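Glycosyl hydrolase family 26 (Bacteroides ovatus, PDB 4ZXO) probably hydrolyses internal beta-1,4-mannosidic linkages of galactomannan as a family 26 beta-mannanase of the gut bacterium Bacteroides ovatus. Local coordinates at residues A[49-52]-A[56-59]; A[79-84]-A[143-148]; A[122-125]-A[130-133]; A[164-167]-A[171-174]; A[212-217]-A[248-253]. All blocks are in the same frame, centred on the assembly; numbering follows the deposited sequence.

Contact 1 (A[49-52]-A[56-59])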
# COMPACT_ATOMS: atom_id res chain seq x y z
N ASP A 49 -9.77 14.62 -2.24
CA ASP A 49 -10.80 14.77 -1.19
C ASP A 49 -10.13 15.07 0.16
O ASP A 49 -10.69 15.82 0.99
CB ASP A 49 -11.66 13.53 -1.08
CG ASP A 49 -12.74 13.48 -2.13
OD1 ASP A 49 -12.91 14.47 -2.89
OD2 ASP A 49 -13.47 12.47 -2.12
N VAL A 50 -8.96 14.49 0.40
CA VAL A 50 -8.25 14.80 1.65
C VAL A 50 -7.84 16.27 1.76
O VAL A 50 -8.15 16.93 2.76
CB VAL A 50 -7.00 13.88 1.79
CG1 VAL A 50 -6.10 14.34 2.92
CG2 VAL A 50 -7.51 12.46 2.06
N LYS A 51 -7.23 16.81 0.71
CA LYS A 51 -6.86 18.21 0.74
C LYS A 51 -8.08 19.10 0.81
O LYS A 51 -8.08 20.10 1.51
CB LYS A 51 -5.99 18.54 -0.50
CG LYS A 51 -5.44 19.98 -0.51
CD LYS A 51 -4.49 20.15 -1.67
CE LYS A 51 -4.01 21.60 -1.84
NZ LYS A 51 -4.99 22.35 -2.69
N SER A 52 -9.17 18.72 0.13
CA SER A 52 -10.38 19.56 0.16
C SER A 52 -10.93 19.66 1.56
O SER A 52 -11.58 20.66 1.89
CB SER A 52 -11.47 19.00 -0.76
OG SER A 52 -11.10 19.16 -2.10
N ALA A 56 -4.28 19.95 3.20
CA ALA A 56 -2.99 19.46 2.71
C ALA A 56 -3.16 18.12 2.02
O ALA A 56 -4.03 17.33 2.37
CB ALA A 56 -2.01 19.28 3.82
N TYR A 57 -2.26 17.86 1.09
CA TYR A 57 -2.21 16.53 0.50
C TYR A 57 -1.74 15.46 1.53
O TYR A 57 -0.91 15.74 2.41
CB TYR A 57 -1.27 16.50 -0.69
CG TYR A 57 -1.74 17.25 -1.89
CD1 TYR A 57 -2.80 16.76 -2.67
CD2 TYR A 57 -1.15 18.46 -2.25
CE1 TYR A 57 -3.22 17.44 -3.82
CE2 TYR A 57 -1.58 19.15 -3.39
CZ TYR A 57 -2.59 18.63 -4.17
OH TYR A 57 -3.00 19.34 -5.26
N PRO A 58 -2.25 14.22 1.42
CA PRO A 58 -1.78 13.15 2.31
C PRO A 58 -0.27 12.87 2.05
O PRO A 58 0.24 13.03 0.94
CB PRO A 58 -2.66 11.97 1.93
CG PRO A 58 -3.08 12.23 0.54
CD PRO A 58 -3.25 13.73 0.45
N GLY A 59 0.43 12.49 3.11
CA GLY A 59 1.84 12.17 3.01
C GLY A 59 2.10 10.97 2.11
O GLY A 59 3.18 10.84 1.53

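Contact 2 (A[79-84]-A[143-148])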
# COMPACT_ATOMS: atom_id res chain seq x y z
N VAL A 79 -8.42 4.02 -14.45
CA VAL A 79 -7.52 5.16 -14.45
C VAL A 79 -6.37 4.87 -15.39
O VAL A 79 -5.77 3.77 -15.33
CB VAL A 79 -6.94 5.44 -13.05
CG1 VAL A 79 -6.06 6.69 -13.10
CG2 VAL A 79 -8.09 5.68 -12.04
N SER A 80 -6.03 5.80 -16.29
CA SER A 80 -5.02 5.44 -17.27
C SER A 80 -3.64 5.34 -16.60
O SER A 80 -3.35 6.06 -15.66
CB SER A 80 -4.94 6.45 -18.43
OG SER A 80 -4.42 7.72 -17.96
N PHE A 81 -2.79 4.49 -17.14
CA PHE A 81 -1.45 4.39 -16.63
C PHE A 81 -0.69 5.68 -16.87
O PHE A 81 0.17 6.06 -16.07
CB PHE A 81 -0.73 3.18 -17.25
CG PHE A 81 -1.36 1.89 -16.84
CD1 PHE A 81 -1.36 1.52 -15.50
CD2 PHE A 81 -2.01 1.07 -17.77
CE1 PHE A 81 -1.99 0.36 -15.09
CE2 PHE A 81 -2.68 -0.08 -17.37
CZ PHE A 81 -2.66 -0.45 -16.01
N ALA A 82 -0.99 6.39 -17.96
CA ALA A 82 -0.29 7.65 -18.19
C ALA A 82 -0.70 8.69 -17.11
O ALA A 82 0.13 9.50 -16.64
CB ALA A 82 -0.58 8.18 -19.59
N HIS A 83 -1.97 8.64 -16.68
CA HIS A 83 -2.38 9.51 -15.54
C HIS A 83 -1.74 9.09 -14.24
O HIS A 83 -1.24 9.95 -13.48
CB HIS A 83 -3.90 9.51 -15.33
CG HIS A 83 -4.61 10.54 -16.16
ND1 HIS A 83 -5.88 10.33 -16.66
CD2 HIS A 83 -4.28 11.84 -16.46
CE1 HIS A 83 -6.29 11.44 -17.27
NE2 HIS A 83 -5.33 12.36 -17.19
N LEU A 84 -1.70 7.78 -13.96
CA LEU A 84 -1.01 7.32 -12.73
C LEU A 84 0.42 7.84 -12.71
O LEU A 84 0.92 8.31 -11.67
CB LEU A 84 -0.97 5.79 -12.64
CG LEU A 84 -2.35 5.14 -12.44
CD1 LEU A 84 -2.20 3.62 -12.26
CD2 LEU A 84 -3.04 5.73 -11.20
N ALA A 143 7.43 -4.13 -14.02
CA ALA A 143 8.80 -3.56 -13.95
C ALA A 143 8.97 -2.36 -14.91
O ALA A 143 9.49 -1.28 -14.52
CB ALA A 143 9.83 -4.65 -14.25
N ASP A 144 8.49 -2.53 -16.15
CA ASP A 144 8.61 -1.44 -17.11
C ASP A 144 7.84 -0.17 -16.68
O ASP A 144 8.34 0.96 -16.87
CB ASP A 144 8.09 -1.88 -18.47
CG ASP A 144 9.01 -2.84 -19.18
OD1 ASP A 144 10.21 -2.92 -18.81
OD2 ASP A 144 8.52 -3.52 -20.10
N PHE A 145 6.66 -0.35 -16.05
CA PHE A 145 5.96 0.81 -15.53
C PHE A 145 6.77 1.48 -14.42
O PHE A 145 6.92 2.70 -14.40
CB PHE A 145 4.59 0.44 -15.02
CG PHE A 145 3.83 1.63 -14.54
CD1 PHE A 145 3.22 2.47 -15.43
CD2 PHE A 145 3.74 1.92 -13.20
CE1 PHE A 145 2.52 3.60 -14.98
CE2 PHE A 145 3.03 3.05 -12.74
CZ PHE A 145 2.44 3.88 -13.64
N LEU A 146 7.29 0.70 -13.49
CA LEU A 146 8.08 1.25 -12.39
C LEU A 146 9.30 2.05 -12.89
O LEU A 146 9.68 3.07 -12.31
CB LEU A 146 8.52 0.12 -11.46
CG LEU A 146 7.34 -0.55 -10.71
CD1 LEU A 146 7.81 -1.71 -9.84
CD2 LEU A 146 6.53 0.45 -9.87
N LEU A 147 9.94 1.54 -13.93
CA LEU A 147 11.11 2.22 -14.50
C LEU A 147 10.74 3.54 -15.20
O LEU A 147 11.62 4.37 -15.50
CB LEU A 147 11.82 1.29 -15.47
CG LEU A 147 12.50 0.13 -14.73
CD1 LEU A 147 12.91 -0.96 -15.70
CD2 LEU A 147 13.70 0.68 -14.00
N SER A 148 9.47 3.71 -15.52
CA SER A 148 9.02 4.92 -16.21
C SER A 148 8.68 6.02 -15.21
O SER A 148 8.42 7.17 -15.62
CB SER A 148 7.79 4.62 -17.08
OG SER A 148 6.59 4.55 -16.30

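Contact 3 (A[122-125]-A[130-133])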
# COMPACT_ATOMS: atom_id res chain seq x y z
N VAL A 122 -1.70 -20.67 -8.58
CA VAL A 122 -0.30 -20.41 -8.23
C VAL A 122 0.57 -21.58 -8.71
O VAL A 122 1.65 -21.34 -9.25
CB VAL A 122 -0.15 -20.18 -6.70
CG1 VAL A 122 1.29 -20.00 -6.31
CG2 VAL A 122 -0.96 -18.93 -6.29
N ALA A 123 0.13 -22.83 -8.53
CA ALA A 123 0.91 -23.94 -9.04
C ALA A 123 1.23 -23.77 -10.52
O ALA A 123 2.32 -24.09 -10.97
CB ALA A 123 0.20 -25.27 -8.82
N SER A 124 0.28 -23.27 -11.28
CA SER A 124 0.47 -23.15 -12.73
C SER A 124 1.49 -22.06 -13.12
O SER A 124 1.96 -22.02 -14.28
CB SER A 124 -0.86 -22.86 -13.43
OG SER A 124 -1.17 -21.48 -13.46
N VAL A 125 1.85 -21.17 -12.20
CA VAL A 125 2.88 -20.18 -12.56
C VAL A 125 4.24 -20.48 -11.96
O VAL A 125 5.18 -19.70 -12.13
CB VAL A 125 2.49 -18.71 -12.16
CG1 VAL A 125 1.19 -18.30 -12.84
CG2 VAL A 125 2.49 -18.51 -10.61
N GLU A 130 2.30 -24.23 -16.81
CA GLU A 130 1.89 -23.77 -18.14
C GLU A 130 1.83 -22.26 -18.23
O GLU A 130 1.87 -21.69 -19.32
CB GLU A 130 0.54 -24.36 -18.51
CG GLU A 130 -0.46 -24.00 -17.49
CD GLU A 130 -1.78 -24.68 -17.64
OE1 GLU A 130 -2.24 -24.83 -18.81
OE2 GLU A 130 -2.36 -25.02 -16.56
N ASN A 131 1.71 -21.60 -17.07
CA ASN A 131 1.60 -20.14 -17.08
C ASN A 131 2.78 -19.42 -16.47
O ASN A 131 2.73 -18.23 -16.19
CB ASN A 131 0.32 -19.70 -16.36
CG ASN A 131 -0.92 -20.23 -17.04
OD1 ASN A 131 -1.08 -20.08 -18.25
ND2 ASN A 131 -1.78 -20.89 -16.30
N HIS A 132 3.89 -20.13 -16.35
CA HIS A 132 5.10 -19.54 -15.75
C HIS A 132 5.69 -18.41 -16.62
O HIS A 132 5.98 -17.34 -16.13
CB HIS A 132 6.14 -20.62 -15.54
CG HIS A 132 7.44 -20.14 -14.99
ND1 HIS A 132 7.58 -19.72 -13.68
CD2 HIS A 132 8.66 -20.06 -15.55
CE1 HIS A 132 8.84 -19.38 -13.47
NE2 HIS A 132 9.51 -19.55 -14.59
N VAL A 133 5.89 -18.66 -17.92
CA VAL A 133 6.51 -17.62 -18.75
C VAL A 133 5.62 -16.37 -18.78
O VAL A 133 6.14 -15.23 -18.70
CB VAL A 133 6.80 -18.17 -20.19
CG1 VAL A 133 7.31 -17.06 -21.14
CG2 VAL A 133 7.87 -19.26 -20.06

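Contact 4 (A[164-167]-A[171-174])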
# COMPACT_ATOMS: atom_id res chain seq x y z
N TRP A 164 0.55 -9.13 -3.89
CA TRP A 164 0.28 -10.40 -3.18
C TRP A 164 -0.23 -10.15 -1.77
O TRP A 164 0.12 -10.85 -0.80
CB TRP A 164 1.54 -11.29 -3.11
CG TRP A 164 2.29 -11.40 -4.43
CD1 TRP A 164 3.62 -11.09 -4.65
CD2 TRP A 164 1.75 -11.77 -5.71
NE1 TRP A 164 3.93 -11.26 -5.98
CE2 TRP A 164 2.81 -11.67 -6.65
CE3 TRP A 164 0.46 -12.15 -6.15
CZ2 TRP A 164 2.63 -11.99 -8.00
CZ3 TRP A 164 0.29 -12.46 -7.50
CH2 TRP A 164 1.37 -12.35 -8.40
N HIS A 165 -1.06 -9.14 -1.64
CA HIS A 165 -1.53 -8.71 -0.31
C HIS A 165 -2.67 -9.61 0.24
O HIS A 165 -3.30 -10.38 -0.47
CB HIS A 165 -1.95 -7.23 -0.39
CG HIS A 165 -3.15 -6.95 -1.23
ND1 HIS A 165 -3.22 -7.24 -2.59
CD2 HIS A 165 -4.31 -6.31 -0.92
CE1 HIS A 165 -4.39 -6.83 -3.05
NE2 HIS A 165 -5.06 -6.25 -2.06
N GLU A 166 -2.90 -9.48 1.53
CA GLU A 166 -4.06 -10.13 2.17
C GLU A 166 -3.97 -11.61 1.94
O GLU A 166 -4.98 -12.31 1.74
CB GLU A 166 -5.40 -9.54 1.68
CG GLU A 166 -5.52 -8.12 2.23
CD GLU A 166 -6.65 -7.29 1.72
OE1 GLU A 166 -7.58 -7.84 1.13
OE2 GLU A 166 -6.63 -6.04 1.95
N HIS A 167 -2.74 -12.13 2.07
CA HIS A 167 -2.54 -13.52 1.66
C HIS A 167 -2.95 -14.55 2.70
O HIS A 167 -2.94 -15.77 2.40
CB HIS A 167 -1.07 -13.74 1.30
CG HIS A 167 -0.18 -13.68 2.47
ND1 HIS A 167 0.33 -12.49 2.96
CD2 HIS A 167 0.29 -14.67 3.27
CE1 HIS A 167 1.07 -12.76 4.03
NE2 HIS A 167 1.05 -14.07 4.24
N TRP A 171 -9.62 -14.81 -0.48
CA TRP A 171 -10.46 -14.15 -1.46
C TRP A 171 -9.71 -13.73 -2.71
O TRP A 171 -10.35 -13.26 -3.67
CB TRP A 171 -11.15 -12.94 -0.84
CG TRP A 171 -10.26 -12.03 -0.08
CD1 TRP A 171 -9.50 -11.01 -0.57
CD2 TRP A 171 -10.12 -12.00 1.33
NE1 TRP A 171 -8.84 -10.38 0.46
CE2 TRP A 171 -9.20 -10.96 1.64
CE3 TRP A 171 -10.65 -12.77 2.36
CZ2 TRP A 171 -8.86 -10.61 2.96
CZ3 TRP A 171 -10.27 -12.42 3.72
CH2 TRP A 171 -9.37 -11.37 3.98
N PHE A 172 -8.38 -13.87 -2.73
CA PHE A 172 -7.60 -13.67 -3.95
C PHE A 172 -6.99 -15.00 -4.41
O PHE A 172 -6.82 -15.92 -3.59
CB PHE A 172 -6.44 -12.67 -3.70
CG PHE A 172 -6.89 -11.29 -3.35
CD1 PHE A 172 -7.90 -10.67 -4.11
CD2 PHE A 172 -6.30 -10.58 -2.31
CE1 PHE A 172 -8.27 -9.37 -3.84
CE2 PHE A 172 -6.69 -9.30 -2.02
CZ PHE A 172 -7.66 -8.67 -2.78
N TRP A 173 -6.63 -15.08 -5.69
CA TRP A 173 -6.18 -16.38 -6.19
C TRP A 173 -4.80 -16.81 -5.66
O TRP A 173 -4.42 -17.97 -5.82
CB TRP A 173 -6.17 -16.38 -7.75
CG TRP A 173 -5.34 -15.37 -8.46
CD1 TRP A 173 -5.79 -14.19 -9.05
CD2 TRP A 173 -3.94 -15.45 -8.73
NE1 TRP A 173 -4.73 -13.54 -9.64
CE2 TRP A 173 -3.59 -14.29 -9.47
CE3 TRP A 173 -2.93 -16.39 -8.42
CZ2 TRP A 173 -2.27 -14.05 -9.93
CZ3 TRP A 173 -1.61 -16.15 -8.87
CH2 TRP A 173 -1.29 -14.98 -9.62
N TRP A 174 -4.10 -15.89 -4.98
CA TRP A 174 -2.83 -16.18 -4.28
C TRP A 174 -3.04 -16.36 -2.77
O TRP A 174 -2.08 -16.38 -2.03
CB TRP A 174 -1.82 -15.07 -4.51
CG TRP A 174 -2.31 -13.70 -4.07
CD1 TRP A 174 -2.26 -13.17 -2.80
CD2 TRP A 174 -2.93 -12.70 -4.89
NE1 TRP A 174 -2.80 -11.90 -2.78
CE2 TRP A 174 -3.23 -11.59 -4.05
CE3 TRP A 174 -3.29 -12.66 -6.24
CZ2 TRP A 174 -3.79 -10.41 -4.54
CZ3 TRP A 174 -3.95 -11.52 -6.74
CH2 TRP A 174 -4.17 -10.40 -5.87
O HOH W 1 -7.07 -13.31 -0.03
O HOH W 2 -1.29 -17.20 0.60

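Contact 5 (A[212-217]-A[248-253])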
# COMPACT_ATOMS: atom_id res chain seq x y z
N GLU A 212 -6.06 -12.30 10.06
CA GLU A 212 -6.31 -13.70 10.39
C GLU A 212 -5.29 -14.20 11.38
O GLU A 212 -5.61 -15.04 12.24
CB GLU A 212 -6.26 -14.59 9.12
CG GLU A 212 -7.42 -14.33 8.16
CD GLU A 212 -7.29 -13.06 7.34
OE1 GLU A 212 -6.17 -12.54 7.13
OE2 GLU A 212 -8.34 -12.53 6.92
N SER A 213 -4.04 -13.74 11.23
CA SER A 213 -2.97 -14.21 12.11
C SER A 213 -3.19 -13.72 13.53
O SER A 213 -3.46 -12.55 13.74
CB SER A 213 -1.61 -13.67 11.63
OG SER A 213 -1.34 -14.08 10.29
N ASP A 214 -3.05 -14.61 14.49
CA ASP A 214 -3.18 -14.20 15.89
C ASP A 214 -1.88 -13.98 16.61
O ASP A 214 -1.89 -13.48 17.72
CB ASP A 214 -4.00 -15.21 16.67
CG ASP A 214 -5.50 -15.01 16.48
OD1 ASP A 214 -5.98 -13.92 16.09
OD2 ASP A 214 -6.24 -15.97 16.79
N THR A 215 -0.78 -14.33 15.98
CA THR A 215 0.56 -14.27 16.57
C THR A 215 1.57 -13.93 15.49
O THR A 215 1.28 -14.02 14.28
CB THR A 215 1.01 -15.63 17.22
OG1 THR A 215 1.04 -16.63 16.20
CG2 THR A 215 0.06 -16.04 18.33
N VAL A 216 2.77 -13.56 15.92
CA VAL A 216 3.86 -13.31 14.98
C VAL A 216 4.22 -14.56 14.15
O VAL A 216 4.46 -14.46 12.95
CB VAL A 216 5.13 -12.81 15.73
CG1 VAL A 216 6.32 -12.76 14.75
CG2 VAL A 216 4.86 -11.43 16.25
N GLU A 217 4.19 -15.74 14.80
CA GLU A 217 4.46 -16.98 14.09
C GLU A 217 3.54 -17.12 12.88
O GLU A 217 3.97 -17.47 11.75
CB GLU A 217 4.30 -18.20 15.07
CG GLU A 217 4.18 -19.58 14.39
CD GLU A 217 4.04 -20.68 15.41
OE1 GLU A 217 4.80 -20.62 16.38
OE2 GLU A 217 3.14 -21.54 15.30
N LEU A 248 -7.17 -4.50 15.55
CA LEU A 248 -6.10 -3.59 15.12
C LEU A 248 -4.99 -3.53 16.17
O LEU A 248 -3.81 -3.57 15.83
CB LEU A 248 -6.66 -2.19 14.83
CG LEU A 248 -5.64 -1.24 14.20
CD1 LEU A 248 -4.99 -1.81 12.87
CD2 LEU A 248 -6.25 0.15 14.05
N ASN A 249 -5.35 -3.39 17.45
CA ASN A 249 -4.30 -3.48 18.45
C ASN A 249 -3.52 -4.79 18.34
O ASN A 249 -2.30 -4.79 18.47
CB ASN A 249 -4.86 -3.36 19.87
CG ASN A 249 -5.01 -1.90 20.30
OD1 ASN A 249 -4.02 -1.16 20.44
ND2 ASN A 249 -6.24 -1.48 20.48
N LYS A 250 -4.22 -5.91 18.17
CA LYS A 250 -3.55 -7.18 18.03
C LYS A 250 -2.57 -7.16 16.84
O LYS A 250 -1.40 -7.57 16.99
CB LYS A 250 -4.57 -8.29 17.82
CG LYS A 250 -3.94 -9.65 17.70
CD LYS A 250 -4.95 -10.64 17.07
CE LYS A 250 -4.94 -10.50 15.56
NZ LYS A 250 -5.94 -11.40 14.91
N MET A 251 -3.03 -6.70 15.67
CA MET A 251 -2.11 -6.73 14.53
C MET A 251 -0.97 -5.74 14.66
O MET A 251 0.15 -6.05 14.25
CB MET A 251 -2.86 -6.43 13.22
CG MET A 251 -3.80 -7.53 12.78
SD MET A 251 -3.15 -9.24 12.85
CE MET A 251 -1.73 -9.08 11.75
N LEU A 252 -1.22 -4.53 15.19
CA LEU A 252 -0.11 -3.61 15.30
C LEU A 252 0.90 -4.06 16.38
O LEU A 252 2.09 -3.77 16.23
CB LEU A 252 -0.62 -2.20 15.61
CG LEU A 252 -1.55 -1.69 14.48
CD1 LEU A 252 -1.92 -0.21 14.75
CD2 LEU A 252 -0.91 -1.89 13.09
N THR A 253 0.43 -4.76 17.42
CA THR A 253 1.34 -5.38 18.39
C THR A 253 2.22 -6.43 17.68
O THR A 253 3.45 -6.52 17.88
CB THR A 253 0.52 -5.99 19.54
OG1 THR A 253 -0.09 -4.89 20.25
CG2 THR A 253 1.40 -6.79 20.54

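Contact 1 (A[49-52]-A[56-59])
The phenol ring of Tyr-57 carries CD of Lys-51 on one face. The methylene sits over the middle of the ring, 3.5 Å from CD to the Tyr-57 centroid and only 12° off the normal, a CH-pi contact. Tyr-57 OH is hydrogen-bonded to Gly-46 O, which fixes the far end of the ring; separately, Arg-94 makes a cation-pi contact with it.

What puts the methylene there is the run of anti torsions in Lys-51: CG lies opposite the backbone N (chi1 -175°) and the chain stays extended as far as CE. CE also brushes the ring, 3.8 Å from Tyr-57 CE2, and the bend at the last torsion turns NZ away from it.

All this happens within the beta-alpha-beta crossover that leads from strand 27-32 to strand 60-64 of the TIM barrel that family 26 enzymes share. Helix 49-54 ends, the chain turns back through 56-59, and strand 60-64 follows, lying parallel to strand 27-32. The turn brings the carbonyl of Ala-56 against the helix, where its O accepts a CA-H...O contact from Lys-51 CA at 3.4 Å and lies 3.7 Å from Val-50 CG1.

One residue earlier on the helix, the packing is apolar. The same CG1 of Val-50 meets Pro-58 CD at 3.8 Å, and Val-50 and Pro-58 also lean on His-31 and Phe-29 of strand 27-32. Pro-58 O receives the side-chain amide of Gln-91, while the Tyr-57 backbone is hydrogen-bonded to Val-336, and the Ala-56 side chain lies about 8 Å from the bound potassium ion.

Contact 2 (A[79-84]-A[143-148])
Phe-145 reaches across to the first turn of helix 81-93 and touches Phe-81 and Leu-84 with the far end of its ring. The apolar part is small: Phe-145 CE1 lies 4.0 Å from Phe-81 CB, and its neighbour CZ lies 4.0 Å from Leu-84 CB. With CG opposite its own backbone N (chi1 -177°), Phe-145 stands out from its helix and bridges the gap. Ile-68, Leu-65, Arg-85 and Ile-88 also touch this ring, so it is well enclosed.

A polar atom joins at the ring's rim. Phe-81 O lies in the ring plane, 3.6 Å from CE1 of Phe-145, where the slightly positive C-H edge is likely to suit a carbonyl oxygen.

Within the segments, side-chain hydrogen bonds hold the local backbone. Ser-80, the N-cap of helix 81-93, accepts from the backbone N of His-83 through its OG (2.9 Å). On the other side, Ser-148 OG donates to a lone pair of Phe-145 O at 2.7 Å, and Arg-85 NE bonds to that same hydroxyl, adding a polar tie between the helices. Two outer helices of a TIM barrel meet here, each leading into one of the neighbouring parallel strands 97-101 and 159-162.

Contact 3 (A[122-125]-A[130-133])
Three hydrogen bonds join Ser-124 and Val-125 to Asn-131 and His-132. The backbone one runs from Asn-131 N to Ser-124 O (2.8 Å). Beside it, Asn-131 ND2 donates to Ser-124 OG at 3.0 Å, nearly straight at 170° and in the plane of the amide. That hydroxyl is gripped twice, since it also bonds to Val-121 O one turn back. In the third, His-132 ND1 meets Val-125 O at 2.9 Å; the oxygen lies in the imidazole plane, yet the nitrogen stands well above the plane of the carbonyl. The bond requires the proton on ND1 and fixes the ring's rotation.

These bonds close the short loop between the weakly bonded helix 121-125 and helix 132-147, all within the excursion between barrel strands 97-101 and 159-162. Asn-131 holds the N-cap position of the second helix, but its side chain reaches back to the first instead of capping.

Van der Waals contact is slight: Val-125 CG1 lies 3.9 Å from Asn-131 CB. Helix 181-197 packs alongside, with Leu-187 against Val-125 and Met-190 against His-132.

Contact 4 (A[164-167]-A[171-174])
Trp-174 is sandwiched between Trp-164 CE3 from the other segment, over one face toward the rim, and CB of its own neighbour Phe-172 over the centre of the opposite face. Both segments belong to the long loop after strand 159-162, at the C-terminal end of the TIM barrel strands, where enzymes of this fold have their active site. Trp-164, His-165, Phe-172, Trp-173 and Trp-174 form an aromatic cluster here. The edge of Trp-164 points at the face of Trp-174, six-membered centroids 5.4 Å apart and planes at 79°, and also meets the face of Trp-173 in a more offset pair.

The indole N-H of Trp-174 points in its ring plane at His-165 O, 2.8 Å from NE1. A leucine in place of Trp-174 would probably leave that carbonyl without its donor and the edge of Trp-164 without one of the two indole faces it meets.

Phe-172 CE2 sits 3.4 Å above the His-165 ring. Further out, Trp-171 NE1 donates to the anti lone pair of Glu-166 OE1 (2.9 Å), while OE2 lies close to the acids Asp-235 and Glu-270, a gathering consistent with the sugar-cleaving centre. One water donates to both His-167 O, at 2.8 Å, and Trp-174 O, at 2.9 Å.

Contact 5 (A[212-217]-A[248-253])
Lys-250 leaves its helix with CG opposite the backbone N (chi1 -179°) and turns at its third torsion (83°), which swings NZ onto Ser-213 and Asp-214. Asp-214 starts out pointing away from the helix, but with CG beside its backbone N (chi1 -82°) the carboxylate comes back to meet it. The two form a salt bridge, NZ of Lys-250 to OD1 of Asp-214 at 2.8 Å, with the nitrogen almost in line with the carboxylate C-O bond.

The same ammonium makes a weak hydrogen bond to Ser-213 O at 3.0 Å, and CE of Lys-250 passes that oxygen at 3.1 Å. Gln-247 OE1 and Met-211 O are further hydrogen-bond partners of NZ, so oxygens from both the loop and the lysine's own helix gather round it. Putting a methionine in place of Lys-250 would probably leave the Asp-214 carboxylate without its counter-charge and let the loop shift against the helix.

Met-251, one residue on, lays SD 3.4 Å from Ser-213 O, with Val-236 and Tyr-219 also touching its side chain.

Thr-215 then caps the short helix 216-219. The contact joins two successive beta-alpha units of the TIM barrel: the loop after strand 203-207 is tied to helix 241-262, which connects the neighbouring strands 231-235 and 266-271.

From the N terminus, contact 1 comes first and closes a tight turn between helix 49-54 and strand 60-64. Contact 2 then spans a much longer loop, bringing the start of helix 81-93 to the end of helix 132-147; contact 3 falls within that span and shapes the turn where helix 132-147 begins. Contacts 4 and 5 follow in series, the first a short reversal after strand 159-162, the second joining the loop after strand 203-207 to helix 241-262. None cross. Contacts 3 and 4 touch where Val-122 packs on Trp-173 and Trp-174; contacts 4 and 5 touch where Trp-171 meets Glu-212. Contacts 1 and 2 touch none of the others; contact 1 lies opposite 3 and 4 about the chain's centre.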